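Local coordinates for protein toxin FitB (Neisseria gonorrhoeae, PDB 2H1C) that acts as the toxin of a type II toxin-antitoxin pair, a PIN-domain protein expected to be a magnesium-dependent ribonuclease, and joins its antitoxin FitA in a promoter-binding complex, at residues A[116-121]-A[131-137]; A[30-36]-A[70-76]; A[2-8]-A[21-25]. All blocks are in the same frame, centred on the assembly; numbering follows the deposited sequence.

Interaction 1: A[116-121]-A[131-137]; sequences LTVATR and VAVFNPW. With SO4 (sulfate ion), chain D.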
loop_
_atom_site.group_PDB
_atom_site.type_symbol
_atom_site.label_atom_id
_atom_site.label_comp_id
_atom_site.label_asym_id
_atom_site.label_seq_id
_atom_site.Cartn_x
_atom_site.Cartn_y
_atom_site.Cartn_z
ATOM N N LEU A 116 3.088 12.762 -11.899
ATOM C CA LEU A 116 4.514 12.475 -11.937
ATOM C C LEU A 116 4.874 11.397 -12.938
ATOM O O LEU A 116 4.043 10.561 -13.279
ATOM C CB LEU A 116 4.973 11.984 -10.568
ATOM C CG LEU A 116 4.503 12.884 -9.422
ATOM C CD1 LEU A 116 4.876 12.229 -8.082
ATOM C CD2 LEU A 116 5.168 14.236 -9.541
ATOM N N THR A 117 6.128 11.418 -13.380
ATOM C CA THR A 117 6.649 10.392 -14.277
ATOM C C THR A 117 7.360 9.395 -13.369
ATOM O O THR A 117 8.157 9.789 -12.518
ATOM C CB THR A 117 7.705 10.938 -15.238
ATOM O OG1 THR A 117 7.111 11.900 -16.108
ATOM C CG2 THR A 117 8.294 9.806 -16.066
ATOM N N VAL A 118 7.072 8.109 -13.544
ATOM C CA VAL A 118 7.704 7.075 -12.737
ATOM C C VAL A 118 9.057 6.680 -13.321
ATOM O O VAL A 118 9.160 6.413 -14.523
ATOM C CB VAL A 118 6.832 5.792 -12.673
ATOM C CG1 VAL A 118 7.579 4.694 -11.892
ATOM C CG2 VAL A 118 5.494 6.094 -11.991
ATOM N N ALA A 119 10.097 6.681 -12.491
ATOM C CA ALA A 119 11.426 6.265 -12.937
ATOM C C ALA A 119 11.546 4.821 -12.436
ATOM O O ALA A 119 11.473 4.574 -11.222
ATOM C CB ALA A 119 12.505 7.140 -12.293
ATOM N N THR A 120 11.737 3.878 -13.357
ATOM C CA THR A 120 11.821 2.461 -12.985
ATOM C C THR A 120 12.487 1.619 -14.063
ATOM O O THR A 120 12.468 1.983 -15.230
ATOM C CB THR A 120 10.424 1.873 -12.768
ATOM O OG1 THR A 120 10.533 0.481 -12.443
ATOM C CG2 THR A 120 9.588 2.028 -14.030
ATOM N N ARG A 121 13.069 0.495 -13.656
ATOM C CA ARG A 121 13.720 -0.402 -14.608
ATOM C C ARG A 121 12.669 -1.259 -15.320
ATOM O O ARG A 121 12.840 -1.637 -16.482
ATOM C CB ARG A 121 14.702 -1.313 -13.879
ATOM C CG ARG A 121 15.598 -2.113 -14.825
ATOM C CD ARG A 121 16.623 -2.930 -14.060
ATOM N NE ARG A 121 17.687 -3.407 -14.943
ATOM C CZ ARG A 121 18.744 -4.099 -14.528
ATOM N NH1 ARG A 121 18.880 -4.395 -13.243
ATOM N NH2 ARG A 121 19.670 -4.485 -15.395
ATOM N N VAL A 131 0.520 5.575 -17.301
ATOM C CA VAL A 131 1.206 6.619 -16.546
ATOM C C VAL A 131 2.559 6.840 -17.213
ATOM O O VAL A 131 3.155 5.896 -17.725
ATOM C CB VAL A 131 1.415 6.212 -15.059
ATOM C CG1 VAL A 131 2.208 7.274 -14.331
ATOM C CG2 VAL A 131 0.065 6.031 -14.381
ATOM N N ALA A 132 3.030 8.082 -17.230
ATOM C CA ALA A 132 4.320 8.380 -17.854
ATOM C C ALA A 132 5.435 7.636 -17.123
ATOM O O ALA A 132 5.413 7.509 -15.893
ATOM C CB ALA A 132 4.584 9.867 -17.818
ATOM N N VAL A 133 6.415 7.149 -17.871
ATOM C CA VAL A 133 7.499 6.426 -17.242
ATOM C C VAL A 133 8.830 6.678 -17.913
ATOM O O VAL A 133 8.889 7.054 -19.094
ATOM C CB VAL A 133 7.212 4.903 -17.233
ATOM C CG1 VAL A 133 5.966 4.636 -16.445
ATOM C CG2 VAL A 133 7.041 4.385 -18.659
ATOM N N PHE A 134 9.900 6.501 -17.149
ATOM C CA PHE A 134 11.232 6.667 -17.696
ATOM C C PHE A 134 12.145 5.613 -17.098
ATOM O O PHE A 134 12.166 5.414 -15.883
ATOM C CB PHE A 134 11.799 8.055 -17.407
ATOM C CG PHE A 134 13.198 8.237 -17.925
ATOM C CD1 PHE A 134 13.448 8.241 -19.296
ATOM C CD2 PHE A 134 14.270 8.335 -17.046
ATOM C CE1 PHE A 134 14.752 8.337 -19.785
ATOM C CE2 PHE A 134 15.576 8.429 -17.522
ATOM C CZ PHE A 134 15.819 8.432 -18.893
ATOM N N ASN A 135 12.875 4.918 -17.967
ATOM C CA ASN A 135 13.801 3.868 -17.545
ATOM C C ASN A 135 15.207 4.459 -17.645
ATOM O O ASN A 135 15.731 4.614 -18.748
ATOM C CB ASN A 135 13.683 2.655 -18.481
ATOM C CG ASN A 135 14.570 1.506 -18.061
ATOM O OD1 ASN A 135 15.563 1.693 -17.353
ATOM N ND2 ASN A 135 14.222 0.302 -18.498
ATOM N N PRO A 136 15.829 4.811 -16.495
ATOM C CA PRO A 136 17.179 5.388 -16.518
ATOM C C PRO A 136 18.294 4.484 -17.058
ATOM O O PRO A 136 19.443 4.922 -17.181
ATOM C CB PRO A 136 17.414 5.800 -15.061
ATOM C CG PRO A 136 16.619 4.799 -14.291
ATOM C CD PRO A 136 15.335 4.683 -15.112
ATOM N N TRP A 137 17.977 3.224 -17.358
ATOM C CA TRP A 137 18.992 2.338 -17.925
ATOM C C TRP A 137 19.154 2.707 -19.404
ATOM O O TRP A 137 20.119 2.288 -20.059
ATOM C CB TRP A 137 18.591 0.861 -17.765
ATOM C CG TRP A 137 19.090 0.245 -16.501
ATOM C CD1 TRP A 137 20.155 -0.608 -16.365
ATOM C CD2 TRP A 137 18.563 0.435 -15.178
ATOM N NE1 TRP A 137 20.319 -0.952 -15.048
ATOM C CE2 TRP A 137 19.362 -0.327 -14.301
ATOM C CE3 TRP A 137 17.500 1.176 -14.657
ATOM C CZ2 TRP A 137 19.124 -0.368 -12.917
ATOM C CZ3 TRP A 137 17.265 1.135 -13.286
ATOM C CH2 TRP A 137 18.076 0.371 -12.432
HETATM S S SO4 D . 22.065 -6.475 -13.375
HETATM O O1 SO4 D . 22.053 -7.389 -12.312
HETATM O O2 SO4 D . 21.141 -6.848 -14.467
HETATM O O3 SO4 D . 23.309 -6.366 -14.031
HETATM O O4 SO4 D . 21.513 -5.240 -12.961
#

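Interaction 2: A[30-36]-A[70-76]; sequences LEDVYLS and LFAGRIL. With MG (magnesium ion), chain H.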
loop_
_atom_site.group_PDB
_atom_site.type_symbol
_atom_site.label_atom_id
_atom_site.label_comp_id
_atom_site.label_asym_id
_atom_site.label_seq_id
_atom_site.Cartn_x
_atom_site.Cartn_y
_atom_site.Cartn_z
ATOM N N LEU A 30 16.577 18.035 -7.046
ATOM C CA LEU A 30 16.023 17.334 -5.880
ATOM C C LEU A 30 14.575 17.648 -5.516
ATOM O O LEU A 30 13.775 16.739 -5.246
ATOM C CB LEU A 30 16.901 17.588 -4.663
ATOM C CG LEU A 30 16.608 16.788 -3.395
ATOM C CD1 LEU A 30 16.665 15.299 -3.702
ATOM C CD2 LEU A 30 17.622 17.159 -2.316
ATOM N N GLU A 31 14.243 18.936 -5.488
ATOM C CA GLU A 31 12.896 19.370 -5.144
ATOM C C GLU A 31 11.808 18.795 -6.045
ATOM O O GLU A 31 10.630 18.793 -5.683
ATOM C CB GLU A 31 12.815 20.899 -5.190
ATOM C CG GLU A 31 13.661 21.636 -4.156
ATOM C CD GLU A 31 15.166 21.404 -4.292
ATOM O OE1 GLU A 31 15.678 21.308 -5.436
ATOM O OE2 GLU A 31 15.842 21.337 -3.236
ATOM N N ASP A 32 12.206 18.343 -7.231
ATOM C CA ASP A 32 11.282 17.794 -8.214
ATOM C C ASP A 32 11.226 16.266 -8.162
ATOM O O ASP A 32 10.622 15.638 -9.033
ATOM C CB ASP A 32 11.701 18.224 -9.635
ATOM C CG ASP A 32 11.691 19.742 -9.828
ATOM O OD1 ASP A 32 11.307 20.481 -8.894
ATOM O OD2 ASP A 32 12.076 20.195 -10.931
ATOM N N VAL A 33 11.863 15.671 -7.151
ATOM C CA VAL A 33 11.879 14.217 -7.036
ATOM C C VAL A 33 11.118 13.763 -5.797
ATOM O O VAL A 33 11.366 14.250 -4.693
ATOM C CB VAL A 33 13.323 13.690 -6.990
ATOM C CG1 VAL A 33 13.322 12.169 -7.017
ATOM C CG2 VAL A 33 14.107 14.232 -8.189
ATOM N N TYR A 34 10.191 12.825 -5.988
ATOM C CA TYR A 34 9.349 12.310 -4.900
ATOM C C TYR A 34 9.500 10.801 -4.655
ATOM O O TYR A 34 10.004 10.055 -5.506
ATOM C CB TYR A 34 7.875 12.574 -5.226
ATOM C CG TYR A 34 7.511 14.035 -5.330
ATOM C CD1 TYR A 34 7.904 14.799 -6.437
ATOM C CD2 TYR A 34 6.846 14.671 -4.285
ATOM C CE1 TYR A 34 7.647 16.164 -6.497
ATOM C CE2 TYR A 34 6.582 16.051 -4.325
ATOM C CZ TYR A 34 6.991 16.787 -5.434
ATOM O OH TYR A 34 6.774 18.152 -5.467
ATOM N N LEU A 35 9.050 10.357 -3.480
ATOM C CA LEU A 35 9.054 8.938 -3.133
ATOM C C LEU A 35 7.660 8.596 -2.609
ATOM O O LEU A 35 7.038 9.411 -1.921
ATOM C CB LEU A 35 10.063 8.631 -2.020
ATOM C CG LEU A 35 11.563 8.742 -2.277
ATOM C CD1 LEU A 35 12.318 8.416 -0.984
ATOM C CD2 LEU A 35 11.973 7.769 -3.377
ATOM N N SER A 36 7.164 7.413 -2.948
ATOM C CA SER A 36 5.877 6.972 -2.416
ATOM C C SER A 36 6.179 6.377 -1.054
ATOM O O SER A 36 7.248 5.788 -0.857
ATOM C CB SER A 36 5.265 5.874 -3.286
ATOM O OG SER A 36 4.321 5.116 -2.529
ATOM N N LEU A 70 16.484 13.931 2.457
ATOM C CA LEU A 70 16.544 14.547 1.130
ATOM C C LEU A 70 15.135 14.630 0.552
ATOM O O LEU A 70 14.876 15.408 -0.372
ATOM C CB LEU A 70 17.398 13.713 0.172
ATOM C CG LEU A 70 18.877 13.534 0.507
ATOM C CD1 LEU A 70 19.481 12.496 -0.429
ATOM C CD2 LEU A 70 19.585 14.864 0.393
ATOM N N PHE A 71 14.224 13.825 1.096
ATOM C CA PHE A 71 12.851 13.801 0.602
ATOM C C PHE A 71 11.813 14.340 1.579
ATOM O O PHE A 71 10.618 14.093 1.426
ATOM C CB PHE A 71 12.493 12.378 0.163
ATOM C CG PHE A 71 13.365 11.860 -0.944
ATOM C CD1 PHE A 71 14.537 11.166 -0.663
ATOM C CD2 PHE A 71 13.045 12.123 -2.272
ATOM C CE1 PHE A 71 15.390 10.739 -1.697
ATOM C CE2 PHE A 71 13.888 11.706 -3.306
ATOM C CZ PHE A 71 15.057 11.017 -3.021
ATOM N N ALA A 72 12.271 15.102 2.566
ATOM C CA ALA A 72 11.373 15.695 3.553
ATOM C C ALA A 72 10.270 16.481 2.839
ATOM O O ALA A 72 10.538 17.320 1.972
ATOM C CB ALA A 72 12.167 16.615 4.490
ATOM N N GLY A 73 9.023 16.191 3.191
ATOM C CA GLY A 73 7.916 16.885 2.574
ATOM C C GLY A 73 7.545 16.337 1.212
ATOM O O GLY A 73 6.595 16.827 0.606
ATOM N N ARG A 74 8.275 15.330 0.731
ATOM C CA ARG A 74 7.985 14.750 -0.586
ATOM C C ARG A 74 7.847 13.214 -0.580
ATOM O O ARG A 74 8.144 12.530 -1.581
ATOM C CB ARG A 74 9.047 15.189 -1.612
ATOM C CG ARG A 74 9.245 16.724 -1.672
ATOM C CD ARG A 74 10.019 17.189 -2.923
ATOM N NE ARG A 74 11.215 16.388 -3.125
ATOM C CZ ARG A 74 12.304 16.467 -2.377
ATOM N NH1 ARG A 74 12.369 17.336 -1.380
ATOM N NH2 ARG A 74 13.301 15.622 -2.584
ATOM N N ILE A 75 7.420 12.675 0.563
ATOM C CA ILE A 75 7.157 11.238 0.696
ATOM C C ILE A 75 5.632 11.222 0.620
ATOM O O ILE A 75 4.933 11.641 1.554
ATOM C CB ILE A 75 7.675 10.707 2.045
ATOM C CG1 ILE A 75 9.203 10.797 2.048
ATOM C CG2 ILE A 75 7.232 9.253 2.283
ATOM C CD1 ILE A 75 9.854 10.323 3.327
ATOM N N LEU A 76 5.128 10.749 -0.509
ATOM C CA LEU A 76 3.692 10.747 -0.797
ATOM C C LEU A 76 2.886 9.589 -0.240
ATOM O O LEU A 76 3.186 8.435 -0.512
ATOM C CB LEU A 76 3.496 10.802 -2.307
ATOM C CG LEU A 76 4.233 11.961 -3.008
ATOM C CD1 LEU A 76 4.166 11.770 -4.519
ATOM C CD2 LEU A 76 3.596 13.275 -2.587
HETATM MG MG MG H . 2.041 6.310 -2.202
#

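Interaction 3: A[2-8]-A[21-25]; sequences ILLDTNV and VVAWL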
loop_
_atom_site.group_PDB
_atom_site.type_symbol
_atom_site.label_atom_id
_atom_site.label_comp_id
_atom_site.label_asym_id
_atom_site.label_seq_id
_atom_site.Cartn_x
_atom_site.Cartn_y
_atom_site.Cartn_z
ATOM N N ILE A 2 9.308 13.770 -10.935
ATOM C CA ILE A 2 9.616 12.343 -10.915
ATOM C C ILE A 2 9.253 11.619 -9.617
ATOM O O ILE A 2 9.393 12.178 -8.531
ATOM C CB ILE A 2 11.140 12.125 -11.162
ATOM C CG1 ILE A 2 11.487 12.411 -12.627
ATOM C CG2 ILE A 2 11.551 10.689 -10.802
ATOM C CD1 ILE A 2 10.871 11.432 -13.603
ATOM N N LEU A 3 8.780 10.380 -9.758
ATOM C CA LEU A 3 8.471 9.505 -8.627
ATOM C C LEU A 3 9.458 8.352 -8.802
ATOM O O LEU A 3 9.357 7.585 -9.765
ATOM C CB LEU A 3 7.036 8.954 -8.693
ATOM C CG LEU A 3 6.637 8.131 -7.443
ATOM C CD1 LEU A 3 6.609 9.046 -6.211
ATOM C CD2 LEU A 3 5.266 7.482 -7.653
ATOM N N LEU A 4 10.435 8.231 -7.909
ATOM C CA LEU A 4 11.434 7.163 -8.042
ATOM C C LEU A 4 10.927 5.836 -7.495
ATOM O O LEU A 4 10.513 5.778 -6.344
ATOM C CB LEU A 4 12.703 7.514 -7.271
ATOM C CG LEU A 4 13.551 8.727 -7.633
ATOM C CD1 LEU A 4 14.731 8.781 -6.661
ATOM C CD2 LEU A 4 14.028 8.625 -9.081
ATOM N N ASP A 5 10.988 4.784 -8.310
ATOM C CA ASP A 5 10.547 3.432 -7.927
ATOM C C ASP A 5 11.705 2.832 -7.123
ATOM O O ASP A 5 12.846 3.282 -7.231
ATOM C CB ASP A 5 10.277 2.613 -9.212
ATOM C CG ASP A 5 9.456 1.331 -8.975
ATOM O OD1 ASP A 5 8.747 1.220 -7.953
ATOM O OD2 ASP A 5 9.507 0.429 -9.852
ATOM N N THR A 6 11.426 1.800 -6.336
ATOM C CA THR A 6 12.455 1.184 -5.506
ATOM C C THR A 6 13.722 0.728 -6.229
ATOM O O THR A 6 14.827 0.900 -5.715
ATOM C CB THR A 6 11.875 -0.027 -4.759
ATOM O OG1 THR A 6 10.725 0.395 -4.024
ATOM C CG2 THR A 6 12.895 -0.617 -3.811
ATOM N N ASN A 7 13.571 0.148 -7.415
ATOM C CA ASN A 7 14.736 -0.366 -8.123
ATOM C C ASN A 7 15.699 0.712 -8.606
ATOM O O ASN A 7 16.867 0.422 -8.867
ATOM C CB ASN A 7 14.294 -1.255 -9.291
ATOM C CG ASN A 7 13.457 -0.504 -10.314
ATOM O OD1 ASN A 7 13.935 0.423 -10.969
ATOM N ND2 ASN A 7 12.200 -0.904 -10.453
ATOM N N VAL A 8 15.226 1.949 -8.708
ATOM C CA VAL A 8 16.081 3.043 -9.155
ATOM C C VAL A 8 16.835 3.649 -7.974
ATOM O O VAL A 8 18.053 3.791 -8.020
ATOM C CB VAL A 8 15.243 4.116 -9.892
ATOM C CG1 VAL A 8 16.092 5.346 -10.189
ATOM C CG2 VAL A 8 14.708 3.528 -11.191
ATOM N N VAL A 21 22.646 5.104 -14.608
ATOM C CA VAL A 21 21.563 5.399 -13.685
ATOM C C VAL A 21 22.020 6.427 -12.665
ATOM O O VAL A 21 21.291 7.361 -12.338
ATOM C CB VAL A 21 21.092 4.131 -12.950
ATOM C CG1 VAL A 21 20.010 4.487 -11.946
ATOM C CG2 VAL A 21 20.585 3.115 -13.952
ATOM N N VAL A 22 23.230 6.255 -12.155
ATOM C CA VAL A 22 23.758 7.197 -11.183
ATOM C C VAL A 22 23.825 8.592 -11.820
ATOM O O VAL A 22 23.361 9.558 -11.224
ATOM C CB VAL A 22 25.139 6.766 -10.696
ATOM C CG1 VAL A 22 25.712 7.813 -9.741
ATOM C CG2 VAL A 22 25.006 5.411 -9.974
ATOM N N ALA A 23 24.387 8.691 -13.029
ATOM C CA ALA A 23 24.473 9.984 -13.719
ATOM C C ALA A 23 23.101 10.627 -13.931
ATOM O O ALA A 23 22.934 11.859 -13.780
ATOM C CB ALA A 23 25.189 9.830 -15.078
ATOM N N TRP A 24 22.115 9.819 -14.318
ATOM C CA TRP A 24 20.775 10.356 -14.525
ATOM C C TRP A 24 20.236 10.926 -13.217
ATOM O O TRP A 24 19.639 12.005 -13.194
ATOM C CB TRP A 24 19.806 9.277 -15.014
ATOM C CG TRP A 24 18.420 9.818 -15.194
ATOM C CD1 TRP A 24 17.977 10.652 -16.184
ATOM C CD2 TRP A 24 17.308 9.615 -14.313
ATOM N NE1 TRP A 24 16.651 10.983 -15.971
ATOM C CE2 TRP A 24 16.220 10.352 -14.834
ATOM C CE3 TRP A 24 17.129 8.877 -13.133
ATOM C CZ2 TRP A 24 14.963 10.370 -14.214
ATOM C CZ3 TRP A 24 15.884 8.898 -12.517
ATOM C CH2 TRP A 24 14.818 9.638 -13.062
ATOM N N LEU A 25 20.414 10.183 -12.133
ATOM C CA LEU A 25 19.929 10.667 -10.849
ATOM C C LEU A 25 20.597 12.007 -10.510
ATOM O O LEU A 25 19.963 12.894 -9.937
ATOM C CB LEU A 25 20.215 9.646 -9.752
ATOM C CG LEU A 25 19.354 8.379 -9.760
ATOM C CD1 LEU A 25 20.016 7.333 -8.865
ATOM C CD2 LEU A 25 17.936 8.689 -9.268
#

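Interaction 1: A[116-121]-A[131-137]
This is a parallel pairing of two strands at one margin of the central sheet of the PIN domain. Strand 117-119 lies inside the sheet, and strand 133-134 is its outermost strand on this side. The two belong to a beta-alpha-beta unit whose connection is the short helix 124-128. Three backbone hydrogen bonds zip them together. Val118 N donates to Ala132 O at 2.9 Å, Phe134 N to Val118 O at 2.7 Å, and Thr120 N to Phe134 O at 3.0 Å. Val118 thus bonds through both its N and its O, as a parallel register requires.

Val118 and Val133 share one face, where Val118 CB is 4.0 Å from Val133 CG1 and Phe126 of helix 124-128 covers both. Ala119 and Phe134 share the other, facing Trp24 of helix 19-27. Thr120 turns from the edge strand, and its OG1 bonds to Asp5, a predicted magnesium ligand.

Past the strands, Asn135 OD1 accepts from Trp137 N at 2.9 Å, an Asx turn. Trp137 meets Arg121, whose guanidinium stacks flat on the indole with centres 4.0 Å apart and planes at 8°. Arg121 NH1 also donates at 2.8 Å to O4 of a sulfate ion, probably from the crystallisation liquor, that Arg14 also holds. The indole therefore covers a face of the guanidinium while leaving its edge available to bind an anion.

Interaction 2: A[30-36]-A[70-76]
Leu30 begins the contact in a 3-10 turn, where its CD2 packs on Leu70 CD2 at 4.1 Å. The next residue, Glu31, lays its backbone over the Arg74 side chain, with Glu31 O 3.3 Å from Arg74 CD. Val33 then offers its carbonyl: Arg74 NE donates to Val33 O at 2.7 Å. Arg74 NH2 meanwhile bonds to Leu70 O at 2.7 Å, so one guanidinium ties both segments. Tyr34 rests its ring on the same side chain, with Arg74 CD 4.1 Å from the ring centroid in a CH-pi contact. At Leu35 the backbones pair. Leu35 N donates to Arg74 O at 3.0 Å, and Leu76 N donates to Leu35 O at 2.7 Å. Leu35 CD1 sits over the Phe71 ring, 3.7 Å from its centroid. Ser36 OG caps helix 37-48 by accepting from Ile38 N and also binds magnesium at 2.6 Å. This is a parallel edge pairing of the PIN-domain sheet, entered through the type II turn Phe71 to Arg74.

Interaction 3: A[2-8]-A[21-25]
This contact packs helix 19-27 against the first strand and first helical turn of the PIN domain, an alpha/beta fold with a central parallel sheet. Strand 2-4 is the middle strand of that sheet. The axes of segments 2-4 and 21-25 stay 13.2 Å apart at closest, at 139° between their directions. Long side chains therefore bridge the gap, and every contact between the segments is apolar.

Val21 comes first. Its CG1 reaches Val8 CG1 at 4.4 Å, in the short helix 6-9 just past the strand. Val22 and Ala23 turn elsewhere; Val22 packs on the backbone of the bound FitA chain.

Trp24, one helical turn on, points at the sheet. Ile2 CG2 lies 4.1 Å from Trp24 CH2, and Leu4 CD2 lies 3.9 Å from Trp24 CZ3. Both approach the ring edge. Ala119 of the neighbouring strand and the Phe134 ring also meet this indole.

Leu25 follows, with its backbone N bonded to Val21 O at 3.0 Å within the helix. It fits between strand and turn.

Ile2 and Leu4 send their side chains to the helix, while Leu3 between them faces helix 102-114 across the sheet. Asp5, a predicted magnesium ligand, sits at the N-cap position of helix 6-9 and takes no part in the packing. Its carboxylate bonds to Thr120 instead. The hydrophobic contact thus flanks this acidic residue in the chain. It closes where Leu25 CD2 lies 3.9 Å from both Leu4 CD2 and Val8 CG1.

All three contacts reach one parallel sheet. Interactions 1 and 2 pair its outermost strands at opposite margins, with centres about 16 Å apart, and strand 2-4 of interaction 3 lies between them. On one side Tyr34 N is 2.7 Å from Ile2 O, joining interactions 2 and 3. On the other, Thr120 OG1 is 2.8 Å from Asp5 OD2 and Arg121 N is 2.8 Å from Asn7 OD1, joining interactions 1 and 3. Interactions 1 and 2 also touch directly, through Leu116 CD1 and Leu76 CD1 at 3.7 Å. Ser36 binds magnesium here, but that ion lies 10.2 Å from OD1 of Asp5, a predicted ligand. The nearest side-chain atoms of Ser36 and Asp5 are about 7 Å apart.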